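Local structure of uncharacterized ACR, COG1565 superfamily (Burkholderia thailandensis, 4F3N) at residues A122-R127 with L368-T373; T361-F366 with E405-I410; R84-P89 with Q335-H340; A219-L224 with H275-A280. The protein is of unknown function but has a methyltransferase fold that binds S-adenosylhomocysteine, and may methylate arginine side chains of other proteins. One frame throughout, in Å; residues are numbered along the deposited sequence. Where two conformers were deposited one is given.

In the fold
Followed from the N terminus, the chain first reaches helix 78-87, which waits some 245 residues for strand 336-342 to close contact 3. Helix 118-136 opens contact 1 next; contact 3 closes at 335-340, before contact 1 does at 368-373, the turn between helices 363-369 and 372-376, so the two cross. Contact 4, joining 219-224 to 275-280, opens and shuts within both. Contact 2 opens after contacts 3 and 4 have closed but before contact 1 does, and so crosses contact 1; it binds edge strand 356-362 to strand 407-414 of the seven-stranded sheet. Contacts 1 and 2 touch through Leu-125 and Phe-366, contacts 3 and 4 through Tyr-87 and Ala-219, and Leu-406 packs on His-340 between contacts 2 and 3.

Contact 1 of 4, residues A122-R127 with L368-T373; sequences AQTLAR and LNAGIT
Thr-124 and Arg-127 bring one side of helix 118-136 against the turn that links helices 363-369 and 372-376, a buried helix-to-turn packing at the periphery of the fold, about 20 Å from the centre of the chain. Thr-124 carries the middle of it. Its methyl group, CG2, lies anti to the backbone N and reaches Ala-370 CB at 3.6 Å. The other branch, Thr-124 OG1, meets Ile-372 CG1 at 3.5 Å, a van der Waals contact in which the two side chains cross at a slant; its hydrogen bond is made to Leu-120 O, back in its own helix. One threonine thus offers carbon to the turn and keeps its polar atom satisfied within the helix.

One turn further on, Arg-127 runs its extended chain past the turn, and CD comes to 3.3 Å from Ala-370 O. The guanidinium lies obliquely to the carbonyl oxygens of Ala-370 and Gly-371. A water bridges the gap, donating to Ala-370 O at 3.0 Å and accepting a weak bond from Arg-127 NH1 at 3.4 Å. The turn itself is a Schellman motif: Gly-371, with phi 98°, ends one helix and serves as N-cap of the next, and its N bonds back to Leu-368 O.

Around this junction, Ala-122 and Ala-126 pack on helix 150-161, while Leu-125 meets Phe-366 of helix 363-369. Val-375 of helix 372-376 touches both Thr-124 and Arg-127, and Ile-372 also packs against Val-394 and Leu-397 of helix 384-398.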
loop_
_atom_site.group_PDB
_atom_site.type_symbol
_atom_site.label_atom_id
_atom_site.label_comp_id
_atom_site.label_asym_id
_atom_site.label_seq_id
_atom_site.Cartn_x
_atom_site.Cartn_y
_atom_site.Cartn_z
ATOM N N ALA A 122 9.951 -5.516 -11.104
ATOM C CA ALA A 122 11.160 -4.922 -10.540
ATOM C C ALA A 122 12.157 -4.498 -11.635
ATOM O O ALA A 122 12.820 -3.459 -11.526
ATOM C CB ALA A 122 11.823 -5.913 -9.583
ATOM N N GLN A 123 12.308 -5.318 -12.674
ATOM C CA GLN A 123 13.183 -4.964 -13.776
ATOM C C GLN A 123 12.805 -3.620 -14.402
ATOM O O GLN A 123 13.651 -2.839 -14.770
ATOM C CB GLN A 123 13.164 -6.032 -14.856
ATOM C CG GLN A 123 13.863 -7.317 -14.484
ATOM C CD GLN A 123 13.877 -8.227 -15.698
ATOM O OE1 GLN A 123 12.839 -8.745 -16.114
ATOM N NE2 GLN A 123 15.024 -8.306 -16.351
ATOM N N THR A 124 11.508 -3.396 -14.547
ATOM C CA THR A 124 11.021 -2.173 -15.125
ATOM C C THR A 124 11.144 -1.024 -14.162
ATOM O O THR A 124 11.585 0.047 -14.557
ATOM C CB THR A 124 9.562 -2.340 -15.590
ATOM O OG1 THR A 124 9.510 -3.461 -16.487
ATOM C CG2 THR A 124 9.057 -1.041 -16.315
ATOM N N LEU A 125 10.729 -1.226 -12.912
ATOM C CA LEU A 125 10.826 -0.154 -11.884
ATOM C C LEU A 125 12.261 0.333 -11.693
ATOM O O LEU A 125 12.477 1.471 -11.355
ATOM C CB LEU A 125 10.262 -0.639 -10.550
ATOM C CG LEU A 125 10.279 0.257 -9.323
ATOM C CD1 LEU A 125 9.462 1.515 -9.603
ATOM C CD2 LEU A 125 9.731 -0.529 -8.095
ATOM N N ALA A 126 13.227 -0.580 -11.862
ATOM C CA ALA A 126 14.646 -0.258 -11.728
ATOM C C ALA A 126 15.044 0.926 -12.600
ATOM O O ALA A 126 15.928 1.725 -12.251
ATOM C CB ALA A 126 15.523 -1.509 -11.997
ATOM N N ARG A 127 14.394 1.092 -13.751
ATOM C CA ARG A 127 14.761 2.212 -14.627
ATOM C C ARG A 127 14.476 3.610 -14.073
ATOM O O ARG A 127 15.412 4.409 -13.921
ATOM C CB ARG A 127 14.211 1.984 -16.020
ATOM C CG ARG A 127 14.915 0.764 -16.608
ATOM C CD ARG A 127 14.359 0.255 -17.910
ATOM N NE ARG A 127 15.026 -1.018 -18.245
ATOM C CZ ARG A 127 14.957 -1.611 -19.429
ATOM N NH1 ARG A 127 14.240 -1.070 -20.418
ATOM N NH2 ARG A 127 15.615 -2.758 -19.622
ATOM N N LEU A 368 4.725 1.268 -19.078
ATOM C CA LEU A 368 4.978 1.499 -20.499
ATOM C C LEU A 368 6.101 2.548 -20.730
ATOM O O LEU A 368 7.025 2.328 -21.521
ATOM C CB LEU A 368 3.707 1.956 -21.198
ATOM C CG LEU A 368 2.711 0.840 -21.443
ATOM C CD1 LEU A 368 1.362 1.489 -21.820
ATOM C CD2 LEU A 368 3.232 -0.113 -22.521
ATOM N N ASN A 369 5.971 3.691 -20.067
ATOM C CA ASN A 369 6.969 4.755 -20.157
ATOM C C ASN A 369 8.366 4.317 -19.754
ATOM O O ASN A 369 9.379 4.717 -20.385
ATOM C CB ASN A 369 6.523 5.938 -19.328
ATOM C CG ASN A 369 5.375 6.730 -19.941
ATOM O OD1 ASN A 369 5.012 6.555 -21.130
ATOM N ND2 ASN A 369 4.790 7.645 -19.142
ATOM N N ALA A 370 8.415 3.446 -18.759
ATOM C CA ALA A 370 9.637 2.930 -18.188
ATOM C C ALA A 370 10.229 1.789 -19.016
ATOM O O ALA A 370 11.353 1.327 -18.740
ATOM C CB ALA A 370 9.364 2.483 -16.742
ATOM N N GLY A 371 9.548 1.360 -20.071
ATOM C CA GLY A 371 10.148 0.387 -20.972
ATOM C C GLY A 371 9.781 -1.063 -20.787
ATOM O O GLY A 371 10.523 -1.921 -21.251
ATOM N N ILE A 372 8.635 -1.366 -20.175
ATOM C CA ILE A 372 8.258 -2.784 -19.951
ATOM C C ILE A 372 8.182 -3.602 -21.247
ATOM O O ILE A 372 8.501 -4.804 -21.239
ATOM C CB ILE A 372 6.973 -2.960 -19.108
ATOM C CG1 ILE A 372 6.852 -4.397 -18.596
ATOM C CG2 ILE A 372 5.712 -2.510 -19.882
ATOM C CD1 ILE A 372 5.750 -4.537 -17.529
ATOM N N THR A 373 7.699 -2.996 -22.332
ATOM C CA THR A 373 7.562 -3.753 -23.570
ATOM C C THR A 373 8.934 -4.034 -24.144
ATOM O O THR A 373 9.121 -5.048 -24.817
ATOM C CB THR A 373 6.648 -3.090 -24.602
ATOM O OG1 THR A 373 7.160 -1.821 -24.982
ATOM C CG2 THR A 373 5.229 -2.912 -24.023
HETATM O O HOH W 1 13.440 2.186 -20.782
#

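Contact 2 of 4, residues T361-F366 with E405-I410; sequences TSQARF and ELFKVI
Backbone hydrogen bonds join Thr-361 and Val-409 as an antiparallel hydrogen-bonded pair: Thr-361 N gives to Val-409 O at 3.0 Å, and Val-409 N returns a bond to Thr-361 O at 2.9 Å. Beyond it, Ser-362 and Lys-408 form a non-hydrogen-bonded pair. Where the first strand turns into helix 363-369, Gln-363 N still reaches Phe-407 O at 2.8 Å, almost straight at N-H (176°) but from above the carbonyl plane.

Polar side chains gather at this turn. Ser-362 OG caps the new helix by accepting from Arg-365 N, and a water links it to Glu-405 OE1, which also has a salt bridge with Arg-428. The Lys-408 chain doubles back so that NZ bonds to Glu-405 O and Leu-406 O, with Gly-300 O as a third acceptor. Gln-363 runs beside Phe-407, CB to CB 3.7 Å, its NE2 held by Leu-397 O.

In the apolar packing, both methyls of Val-409 sit over one face of the Phe-366 ring, CG1 in a CH-pi contact 4.0 Å from the centroid and Val-409 CG2 3.7 Å from Phe-366 CG.

Strands 407-414 and 356-362 finish the seven-stranded sheet in the 3-2-1-4-5-7-6 order of class I methyltransferases, and Phe-407 lies near Thr-113, a residue that binds S-adenosylhomocysteine.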
loop_
_atom_site.group_PDB
_atom_site.type_symbol
_atom_site.label_atom_id
_atom_site.label_comp_id
_atom_site.label_asym_id
_atom_site.label_seq_id
_atom_site.Cartn_x
_atom_site.Cartn_y
_atom_site.Cartn_z
ATOM N N THR A 361 0.457 8.847 -12.295
ATOM C CA THR A 361 -0.136 8.264 -13.479
ATOM C C THR A 361 -0.561 6.844 -13.179
ATOM O O THR A 361 -0.379 6.364 -12.045
ATOM C CB THR A 361 0.809 8.362 -14.700
ATOM O OG1 THR A 361 0.050 8.092 -15.893
ATOM C CG2 THR A 361 1.978 7.402 -14.542
ATOM N N SER A 362 -1.161 6.168 -14.149
ATOM C CA SER A 362 -1.588 4.789 -13.936
ATOM C C SER A 362 -0.369 3.870 -13.991
ATOM O O SER A 362 0.660 4.181 -14.578
ATOM C CB SER A 362 -2.645 4.369 -14.937
ATOM O OG SER A 362 -2.080 4.097 -16.197
ATOM N N GLN A 363 -0.441 2.735 -13.305
ATOM C CA GLN A 363 0.644 1.753 -13.422
ATOM C C GLN A 363 0.929 1.387 -14.869
ATOM O O GLN A 363 2.076 1.226 -15.249
ATOM C CB GLN A 363 0.259 0.467 -12.659
ATOM C CG GLN A 363 1.295 -0.631 -12.810
ATOM C CD GLN A 363 1.118 -1.723 -11.781
ATOM O OE1 GLN A 363 1.438 -1.531 -10.615
ATOM N NE2 GLN A 363 0.609 -2.894 -12.213
ATOM N N ALA A 364 -0.107 1.225 -15.684
ATOM C CA ALA A 364 0.124 0.924 -17.112
ATOM C C ALA A 364 1.000 1.970 -17.787
ATOM O O ALA A 364 1.996 1.650 -18.441
ATOM C CB ALA A 364 -1.182 0.798 -17.886
ATOM N N ARG A 365 0.649 3.233 -17.600
ATOM C CA ARG A 365 1.352 4.308 -18.270
ATOM C C ARG A 365 2.770 4.394 -17.718
ATOM O O ARG A 365 3.713 4.575 -18.467
ATOM C CB ARG A 365 0.602 5.599 -18.026
ATOM C CG ARG A 365 1.159 6.816 -18.703
ATOM C CD ARG A 365 0.929 6.754 -20.189
ATOM N NE ARG A 365 1.995 6.068 -20.859
ATOM C CZ ARG A 365 2.094 5.973 -22.179
ATOM N NH1 ARG A 365 3.116 5.313 -22.701
ATOM N NH2 ARG A 365 1.152 6.513 -22.972
ATOM N N PHE A 366 2.937 4.219 -16.407
ATOM C CA PHE A 366 4.259 4.297 -15.771
ATOM C C PHE A 366 5.179 3.184 -16.324
ATOM O O PHE A 366 6.316 3.444 -16.734
ATOM C CB PHE A 366 4.083 4.176 -14.253
ATOM C CG PHE A 366 5.368 4.214 -13.457
ATOM C CD1 PHE A 366 5.888 5.429 -12.989
ATOM C CD2 PHE A 366 6.016 3.045 -13.129
ATOM C CE1 PHE A 366 7.033 5.456 -12.185
ATOM C CE2 PHE A 366 7.151 3.082 -12.342
ATOM C CZ PHE A 366 7.657 4.287 -11.866
ATOM N N GLU A 405 -4.871 -0.029 -14.995
ATOM C CA GLU A 405 -5.562 1.224 -14.714
ATOM C C GLU A 405 -5.839 1.432 -13.225
ATOM O O GLU A 405 -5.686 2.541 -12.733
ATOM C CB GLU A 405 -6.853 1.338 -15.522
ATOM C CG GLU A 405 -7.693 2.563 -15.225
ATOM C CD GLU A 405 -7.047 3.901 -15.498
ATOM O OE1 GLU A 405 -6.229 3.988 -16.459
ATOM O OE2 GLU A 405 -7.360 4.879 -14.730
ATOM N N LEU A 406 -6.305 0.377 -12.556
ATOM C CA LEU A 406 -6.662 0.448 -11.161
ATOM C C LEU A 406 -5.449 0.830 -10.301
ATOM O O LEU A 406 -5.580 1.654 -9.392
ATOM C CB LEU A 406 -7.184 -0.909 -10.685
ATOM C CG LEU A 406 -7.508 -0.918 -9.219
ATOM C CD1 LEU A 406 -8.569 0.097 -8.790
ATOM C CD2 LEU A 406 -7.866 -2.366 -8.919
ATOM N N PHE A 407 -4.297 0.225 -10.576
ATOM C CA PHE A 407 -3.073 0.561 -9.860
ATOM C C PHE A 407 -2.497 1.870 -10.406
ATOM O O PHE A 407 -2.589 2.112 -11.613
ATOM C CB PHE A 407 -2.064 -0.548 -10.001
ATOM C CG PHE A 407 -2.316 -1.722 -9.055
ATOM C CD1 PHE A 407 -3.473 -2.508 -9.187
ATOM C CD2 PHE A 407 -1.405 -2.035 -8.038
ATOM C CE1 PHE A 407 -3.693 -3.565 -8.351
ATOM C CE2 PHE A 407 -1.651 -3.093 -7.180
ATOM C CZ PHE A 407 -2.809 -3.839 -7.321
ATOM N N LYS A 408 -1.984 2.709 -9.498
ATOM C CA LYS A 408 -1.430 4.015 -9.808
ATOM C C LYS A 408 -0.042 4.086 -9.222
ATOM O O LYS A 408 0.308 3.330 -8.307
ATOM C CB LYS A 408 -2.256 5.171 -9.210
ATOM C CG LYS A 408 -3.763 5.084 -9.448
ATOM C CD LYS A 408 -4.113 5.195 -10.944
ATOM C CE LYS A 408 -5.625 5.394 -11.165
ATOM N NZ LYS A 408 -6.435 4.181 -10.809
ATOM N N VAL A 409 0.776 4.966 -9.799
ATOM C CA VAL A 409 2.047 5.324 -9.193
ATOM C C VAL A 409 2.052 6.819 -8.933
ATOM O O VAL A 409 1.803 7.604 -9.861
ATOM C CB VAL A 409 3.222 4.983 -10.111
ATOM C CG1 VAL A 409 4.514 5.281 -9.398
ATOM C CG2 VAL A 409 3.178 3.472 -10.535
ATOM N N ILE A 410 2.368 7.193 -7.690
ATOM C CA ILE A 410 2.619 8.594 -7.323
ATOM C C ILE A 410 4.060 8.697 -6.791
ATOM O O ILE A 410 4.551 7.781 -6.147
ATOM C CB ILE A 410 1.566 9.130 -6.312
ATOM C CG1 ILE A 410 1.615 10.654 -6.224
ATOM C CG2 ILE A 410 1.733 8.505 -4.905
ATOM C CD1 ILE A 410 0.297 11.234 -5.668
HETATM O O HOH W 2 -3.983 2.848 -17.584
#

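Contact 3 of 4, residues R84-P89 with Q335-H340; sequences RVLYAP and QDITAH
Val-85 CG2 presses on Ile-337 CD1 at 3.5 Å, tighter than usual for two methyl groups, where helix 78-87 packs against strand 336-342 of the small four-stranded mixed sheet. The two side chains meet at about a right angle. Val-85 places CG2 between its backbone N and carbonyl carbon (chi1 -56°), and that is the branch touching the strand. Ile-337 answers with its long arm: CG1 stands beside the backbone N, and the extended chi2 of 170° carries CD1 out to the valine.

Leu-86 works on the backbone instead. With CG beside its own N (chi1 -64°) and an extended chi2, its two methyls lie side by side over the backbone of Ile-337, Leu-86 CD2 standing 3.7 Å from Ile-337 N. That N and the carbonyl O of Ile-337 are buried in this contact without a hydrogen-bonding partner in the model, which probably carries some energetic cost.

Leu-65 of helix 52-71 also packs on Val-85, and Cys-318 of the neighbouring strand 317-319 on Ile-337. On the strand, Asp-336 bonds through its backbone to His-319. The other methyl of the leucine, Leu-86 CD1, comes to rest 3.6 Å from Ile-337 O.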
loop_
_atom_site.group_PDB
_atom_site.type_symbol
_atom_site.label_atom_id
_atom_site.label_comp_id
_atom_site.label_asym_id
_atom_site.label_seq_id
_atom_site.Cartn_x
_atom_site.Cartn_y
_atom_site.Cartn_z
ATOM N N ARG A 84 -5.497 -3.359 15.226
ATOM C CA ARG A 84 -5.252 -4.509 16.059
ATOM C C ARG A 84 -5.353 -5.858 15.311
ATOM O O ARG A 84 -4.495 -6.740 15.498
ATOM C CB ARG A 84 -6.172 -4.458 17.304
ATOM C CG ARG A 84 -5.810 -3.362 18.290
ATOM C CD ARG A 84 -4.368 -3.457 18.767
ATOM N NE ARG A 84 -4.141 -4.618 19.626
ATOM C CZ ARG A 84 -2.953 -4.940 20.154
ATOM N NH1 ARG A 84 -2.829 -6.007 20.936
ATOM N NH2 ARG A 84 -1.880 -4.209 19.887
ATOM N N VAL A 85 -6.353 -6.025 14.450
ATOM C CA VAL A 85 -6.523 -7.319 13.781
ATOM C C VAL A 85 -5.427 -7.548 12.746
ATOM O O VAL A 85 -5.040 -8.704 12.471
ATOM C CB VAL A 85 -7.922 -7.539 13.169
ATOM C CG1 VAL A 85 -9.014 -7.378 14.231
ATOM C CG2 VAL A 85 -8.145 -6.624 11.980
ATOM N N LEU A 86 -4.855 -6.464 12.212
ATOM C CA LEU A 86 -3.800 -6.595 11.233
ATOM C C LEU A 86 -2.408 -6.642 11.884
ATOM O O LEU A 86 -1.559 -7.385 11.429
ATOM C CB LEU A 86 -3.878 -5.462 10.197
ATOM C CG LEU A 86 -5.118 -5.388 9.276
ATOM C CD1 LEU A 86 -4.956 -4.244 8.265
ATOM C CD2 LEU A 86 -5.277 -6.716 8.550
ATOM N N TYR A 87 -2.205 -5.863 12.935
ATOM C CA TYR A 87 -0.847 -5.581 13.439
ATOM C C TYR A 87 -0.618 -5.950 14.908
ATOM O O TYR A 87 0.466 -5.684 15.426
ATOM C CB TYR A 87 -0.464 -4.130 13.180
ATOM C CG TYR A 87 -0.571 -3.753 11.728
ATOM C CD1 TYR A 87 0.310 -4.300 10.803
ATOM C CD2 TYR A 87 -1.572 -2.915 11.263
ATOM C CE1 TYR A 87 0.206 -4.025 9.459
ATOM C CE2 TYR A 87 -1.684 -2.614 9.898
ATOM C CZ TYR A 87 -0.788 -3.162 9.009
ATOM O OH TYR A 87 -0.813 -2.942 7.630
ATOM N N ALA A 88 -1.584 -6.582 15.590
ATOM C CA ALA A 88 -1.331 -6.986 17.000
ATOM C C ALA A 88 -0.130 -7.940 17.062
ATOM O O ALA A 88 -0.092 -8.895 16.324
ATOM C CB ALA A 88 -2.555 -7.668 17.606
ATOM N N PRO A 89 0.823 -7.700 17.976
ATOM C CA PRO A 89 2.002 -8.577 17.965
ATOM C C PRO A 89 1.626 -10.039 18.047
ATOM O O PRO A 89 0.820 -10.439 18.881
ATOM C CB PRO A 89 2.770 -8.139 19.208
ATOM C CG PRO A 89 2.446 -6.688 19.321
ATOM C CD PRO A 89 0.980 -6.593 18.925
ATOM N N GLN A 335 -7.535 -12.903 8.115
ATOM C CA GLN A 335 -7.787 -12.321 6.832
ATOM C C GLN A 335 -7.178 -10.913 6.748
ATOM O O GLN A 335 -6.942 -10.260 7.775
ATOM C CB GLN A 335 -9.303 -12.289 6.528
ATOM C CG GLN A 335 -10.113 -11.369 7.448
ATOM C CD GLN A 335 -11.522 -11.127 6.942
ATOM O OE1 GLN A 335 -12.065 -11.895 6.126
ATOM N NE2 GLN A 335 -12.153 -10.048 7.433
ATOM N N ASP A 336 -6.946 -10.494 5.509
ATOM C CA ASP A 336 -6.455 -9.160 5.152
ATOM C C ASP A 336 -7.648 -8.207 5.174
ATOM O O ASP A 336 -8.763 -8.613 4.904
ATOM C CB ASP A 336 -5.931 -9.243 3.700
ATOM C CG ASP A 336 -5.024 -8.142 3.325
ATOM O OD1 ASP A 336 -4.772 -7.241 4.151
ATOM O OD2 ASP A 336 -4.551 -8.201 2.163
ATOM N N ILE A 337 -7.393 -6.938 5.475
ATOM C CA ILE A 337 -8.387 -5.878 5.341
ATOM C C ILE A 337 -7.661 -4.725 4.645
ATOM O O ILE A 337 -6.589 -4.305 5.108
ATOM C CB ILE A 337 -8.935 -5.357 6.701
ATOM C CG1 ILE A 337 -9.527 -6.517 7.556
ATOM C CG2 ILE A 337 -10.000 -4.282 6.425
ATOM C CD1 ILE A 337 -9.872 -6.141 8.999
ATOM N N THR A 338 -8.172 -4.261 3.504
ATOM C CA THR A 338 -7.504 -3.173 2.789
ATOM C C THR A 338 -8.543 -2.157 2.362
ATOM O O THR A 338 -9.714 -2.425 2.328
ATOM C CB THR A 338 -6.758 -3.649 1.499
ATOM O OG1 THR A 338 -7.695 -4.236 0.591
ATOM C CG2 THR A 338 -5.676 -4.656 1.825
ATOM N N ALA A 339 -8.087 -0.971 2.033
ATOM C CA ALA A 339 -8.930 0.019 1.407
ATOM C C ALA A 339 -8.131 0.556 0.246
ATOM O O ALA A 339 -6.926 0.542 0.290
ATOM C CB ALA A 339 -9.225 1.154 2.356
ATOM N N HIS A 340 -8.789 1.053 -0.779
ATOM C CA HIS A 340 -8.066 1.720 -1.872
ATOM C C HIS A 340 -7.482 3.016 -1.380
ATOM O O HIS A 340 -7.864 3.532 -0.327
ATOM C CB HIS A 340 -9.017 1.994 -3.007
ATOM C CG HIS A 340 -9.408 0.783 -3.809
ATOM N ND1 HIS A 340 -9.649 -0.465 -3.256
ATOM C CD2 HIS A 340 -9.626 0.653 -5.168
ATOM C CE1 HIS A 340 -9.965 -1.323 -4.240
ATOM N NE2 HIS A 340 -9.968 -0.645 -5.406
#

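Contact 4 of 4, residues A219-L224 with H275-A280; sequences AMPVRL and HDAAVA
Met-220 lays its thioether over the start of helix 276-288, with SD 4.0 Å from Ala-278 CA. Here the loop leading into strand 223-228 runs antiparallel beside the first turn of the helix, which follows strand 271-274, the partner of 223-228 in the five-stranded antiparallel sheet. The methionine is extended beyond CG, while its CB approaches Ala-277 CB. Pro-221 follows, its ring carbon CD 4.2 Å from Ala-277 CB.

Val-222 lies beside His-275, the N-cap residue, pointing the same way; Val-222 CG1 touches His-275 CD2 at 3.8 Å. Beyond this pair the imidazole meets Tyr-306 nearly at right angles and makes a weak bond from NE2 to His-340 O.

In the conformer given, Arg-223 CD passes Asp-276 OD2, but the charged groups do not pair: Arg-223 turns to Glu-234 and Asp-276 to Arg-260.

Water does the polar bridging. One molecule donates to Pro-221 O at 2.7 Å and accepts from Ala-277 N. Another water also donates to Pro-221 O and takes the N-H of Ala-278. Both first-turn amides are thus tied through water to a single carbonyl, and the methyl carbon Ala-277 CB also lies against it, 3.4 Å from Pro-221 O.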
loop_
_atom_site.group_PDB
_atom_site.type_symbol
_atom_site.label_atom_id
_atom_site.label_comp_id
_atom_site.label_asym_id
_atom_site.label_seq_id
_atom_site.Cartn_x
_atom_site.Cartn_y
_atom_site.Cartn_z
ATOM N N ALA A 219 -2.874 -0.792 3.294
ATOM C CA ALA A 219 -3.022 -1.656 4.503
ATOM C C ALA A 219 -2.874 -0.855 5.776
ATOM O O ALA A 219 -2.908 -1.417 6.876
ATOM C CB ALA A 219 -2.007 -2.772 4.490
ATOM N N MET A 220 -2.753 0.459 5.624
ATOM C CA MET A 220 -2.728 1.336 6.799
ATOM C C MET A 220 -4.154 1.606 7.306
ATOM O O MET A 220 -5.102 1.687 6.521
ATOM C CB MET A 220 -1.971 2.590 6.486
ATOM C CG MET A 220 -0.526 2.234 6.182
ATOM S SD MET A 220 0.530 3.619 5.857
ATOM C CE MET A 220 2.085 2.815 5.491
ATOM N N PRO A 221 -4.313 1.669 8.633
ATOM C CA PRO A 221 -5.668 1.725 9.168
ATOM C C PRO A 221 -6.475 2.875 8.607
ATOM O O PRO A 221 -5.960 3.989 8.444
ATOM C CB PRO A 221 -5.413 1.923 10.676
ATOM C CG PRO A 221 -4.140 1.246 10.929
ATOM C CD PRO A 221 -3.315 1.441 9.693
ATOM N N VAL A 222 -7.741 2.608 8.316
ATOM C CA VAL A 222 -8.656 3.654 7.856
ATOM C C VAL A 222 -9.761 3.847 8.889
ATOM O O VAL A 222 -10.036 2.935 9.680
ATOM C CB VAL A 222 -9.293 3.338 6.490
ATOM C CG1 VAL A 222 -8.210 3.239 5.401
ATOM C CG2 VAL A 222 -10.158 2.041 6.518
ATOM N N ARG A 223 -10.357 5.040 8.900
ATOM C CA ARG A 223 -11.594 5.235 9.648
ATOM C C ARG A 223 -12.738 5.141 8.638
ATOM O O ARG A 223 -12.554 5.371 7.450
ATOM C CB ARG A 223 -11.545 6.554 10.426
ATOM C CG ARG A 223 -10.651 6.451 11.653
ATOM C CD ARG A 223 -10.296 7.794 12.304
ATOM N NE ARG A 223 -11.166 8.126 13.414
ATOM C CZ ARG A 223 -10.806 8.166 14.706
ATOM N NH1 ARG A 223 -9.561 7.904 15.098
ATOM N NH2 ARG A 223 -11.699 8.488 15.628
ATOM N N LEU A 224 -13.914 4.773 9.103
ATOM C CA LEU A 224 -15.080 4.735 8.263
ATOM C C LEU A 224 -16.013 5.875 8.628
ATOM O O LEU A 224 -16.190 6.233 9.800
ATOM C CB LEU A 224 -15.784 3.403 8.435
ATOM C CG LEU A 224 -14.940 2.162 8.070
ATOM C CD1 LEU A 224 -15.642 0.839 8.367
ATOM C CD2 LEU A 224 -14.573 2.207 6.592
ATOM N N HIS A 275 -8.374 8.290 5.355
ATOM C CA HIS A 275 -7.002 7.754 5.313
ATOM C C HIS A 275 -6.006 8.539 6.113
ATOM O O HIS A 275 -4.887 8.804 5.646
ATOM C CB HIS A 275 -6.530 7.645 3.859
ATOM C CG HIS A 275 -7.530 6.978 2.974
ATOM N ND1 HIS A 275 -8.510 7.664 2.388
ATOM C CD2 HIS A 275 -7.643 5.682 2.559
ATOM C CE1 HIS A 275 -9.251 6.828 1.666
ATOM N NE2 HIS A 275 -8.727 5.611 1.777
ATOM N N ASP A 276 -6.389 8.939 7.333
ATOM C CA ASP A 276 -5.496 9.748 8.193
ATOM C C ASP A 276 -4.130 9.066 8.390
ATOM O O ASP A 276 -3.095 9.759 8.376
ATOM C CB ASP A 276 -6.113 10.072 9.563
ATOM C CG ASP A 276 -7.322 11.000 9.474
ATOM O OD1 ASP A 276 -7.329 11.923 8.669
ATOM O OD2 ASP A 276 -8.265 10.826 10.244
ATOM N N ALA A 277 -4.106 7.741 8.566
ATOM C CA ALA A 277 -2.849 7.057 8.881
ATOM C C ALA A 277 -1.911 7.089 7.692
ATOM O O ALA A 277 -0.712 7.294 7.841
ATOM C CB ALA A 277 -3.076 5.621 9.333
ATOM N N ALA A 278 -2.452 6.847 6.517
ATOM C CA ALA A 278 -1.644 6.946 5.290
ATOM C C ALA A 278 -1.123 8.336 5.023
ATOM O O ALA A 278 0.024 8.522 4.579
ATOM C CB ALA A 278 -2.433 6.416 4.082
ATOM N N VAL A 279 -1.982 9.330 5.220
ATOM C CA VAL A 279 -1.577 10.716 5.108
ATOM C C VAL A 279 -0.406 11.044 6.072
ATOM O O VAL A 279 0.604 11.679 5.681
ATOM C CB VAL A 279 -2.822 11.675 5.261
ATOM C CG1 VAL A 279 -2.399 13.099 5.573
ATOM C CG2 VAL A 279 -3.655 11.628 3.981
ATOM N N ALA A 280 -0.536 10.606 7.327
ATOM C CA ALA A 280 0.453 10.829 8.363
ATOM C C ALA A 280 1.745 10.214 7.917
ATOM O O ALA A 280 2.813 10.817 8.069
ATOM C CB ALA A 280 0.009 10.197 9.674
HETATM O O HOH W 3 -4.992 5.310 6.001
HETATM O O HOH W 4 -6.638 6.404 9.523
#